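Local coordinates for protein HTH-type transcriptional regulator mcbR (PDB 4P9F) that is important for biofilm formation and represses McbA expression by binding its promoter region, which prevents colanic acid overproduction and mucoidy, at residues L50-S54 / V55-S59. Numbering follows the deposited sequence.
Sequences LRLVS and VNALS
Leu52 and Ala57 close a Schellman motif, a worked example of how a helix stops and the chain turns into a strand. Ala57 N donates to Leu52 O at 2.8 Å, and Asn56, with positive phi (65°), sends its N to Val53 O at 2.9 Å, approaching well above the carbonyl plane. Leu52 O also takes weak bonds from Val55 N and Leu58 N, so three amides of the turn converge on this one carbonyl oxygen. Leu52 carries much of the apolar contact: its CB and CD1 each lie 3.7 Å from Leu58 CD1, the two leucines slanting across one another, while CD2 meets Ala57 CB. Val55 swings CG2 back over the last turn, 3.4 Å from Leu52 O; with CG1 anti to the carbonyl carbon (chi1 -62°), CG2 falls between the backbone N and the carbonyl carbon. Ser54 OG bonds Arg51 O at 2.6 Å; an alanine here would probably cost Arg51 O its short hydroxyl bond, with the weak one from Val55 N left within the turn. Val53 CA makes a nearly straight C-H...O contact with Leu58 O. Within the winged helix-turn-helix domain of this GntR regulator, the turn joins helix 42-54 to strand 59-61; Leu52 packs on helix 6-19, Val53 on strand 65-67 and Ala57 on helix 143-156.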
# COMPACT_ATOMS: atom_id res chain seq x y z
N LEU A 50 10.60 -0.33 -14.48
CA LEU A 50 10.33 1.05 -14.06
C LEU A 50 9.05 1.15 -13.26
O LEU A 50 8.96 1.98 -12.35
CB LEU A 50 10.29 1.99 -15.26
CG LEU A 50 11.68 2.25 -15.85
CD1 LEU A 50 11.61 3.03 -17.16
CD2 LEU A 50 12.54 2.99 -14.82
N ARG A 51 8.07 0.30 -13.58
CA ARG A 51 6.85 0.24 -12.77
C ARG A 51 7.19 -0.17 -11.33
O ARG A 51 6.61 0.35 -10.37
CB ARG A 51 5.86 -0.77 -13.36
CG ARG A 51 5.15 -0.31 -14.64
CD ARG A 51 4.15 -1.39 -15.10
NE ARG A 51 3.45 -0.97 -16.32
CZ ARG A 51 2.46 -1.65 -16.88
NH1 ARG A 51 2.06 -2.80 -16.34
NH2 ARG A 51 1.89 -1.17 -17.97
N LEU A 52 8.12 -1.10 -11.18
CA LEU A 52 8.54 -1.54 -9.86
C LEU A 52 9.36 -0.46 -9.14
O LEU A 52 9.23 -0.26 -7.93
CB LEU A 52 9.32 -2.85 -9.98
CG LEU A 52 8.43 -4.03 -10.41
CD1 LEU A 52 9.26 -5.24 -10.82
CD2 LEU A 52 7.50 -4.43 -9.26
N VAL A 53 10.19 0.26 -9.90
CA VAL A 53 10.92 1.39 -9.35
C VAL A 53 9.95 2.43 -8.79
O VAL A 53 10.16 2.96 -7.71
CB VAL A 53 11.86 2.04 -10.39
CG1 VAL A 53 12.34 3.45 -9.93
CG2 VAL A 53 13.02 1.11 -10.70
N SER A 54 8.86 2.69 -9.52
CA SER A 54 7.92 3.74 -9.12
C SER A 54 7.21 3.43 -7.79
O SER A 54 6.74 4.35 -7.12
CB SER A 54 6.88 3.99 -10.22
OG SER A 54 5.97 2.91 -10.30
N VAL A 55 7.09 2.16 -7.43
CA VAL A 55 6.54 1.82 -6.11
C VAL A 55 7.65 1.41 -5.12
O VAL A 55 7.37 0.85 -4.06
CB VAL A 55 5.45 0.71 -6.19
CG1 VAL A 55 4.28 1.20 -7.03
CG2 VAL A 55 6.02 -0.61 -6.72
N ASN A 56 8.90 1.69 -5.49
CA ASN A 56 10.07 1.42 -4.64
C ASN A 56 10.33 -0.05 -4.35
O ASN A 56 10.94 -0.40 -3.34
CB ASN A 56 9.92 2.19 -3.32
CG ASN A 56 9.87 3.69 -3.55
OD1 ASN A 56 10.68 4.22 -4.29
ND2 ASN A 56 8.88 4.35 -2.98
N ALA A 57 9.86 -0.91 -5.25
CA ALA A 57 10.10 -2.35 -5.19
C ALA A 57 11.45 -2.71 -5.79
O ALA A 57 11.97 -3.81 -5.58
CB ALA A 57 8.99 -3.10 -5.90
N LEU A 58 11.96 -1.80 -6.62
CA LEU A 58 13.31 -1.89 -7.16
C LEU A 58 13.95 -0.53 -7.11
O LEU A 58 13.25 0.47 -6.98
CB LEU A 58 13.30 -2.41 -8.61
CG LEU A 58 12.91 -3.87 -8.81
CD1 LEU A 58 12.79 -4.13 -10.31
CD2 LEU A 58 13.96 -4.78 -8.19
N SER A 59 15.27 -0.49 -7.27
CA SER A 59 16.01 0.77 -7.35
C SER A 59 16.70 0.91 -8.72
O SER A 59 17.08 -0.07 -9.33
CB SER A 59 17.09 0.83 -6.25
OG SER A 59 16.50 0.80 -4.96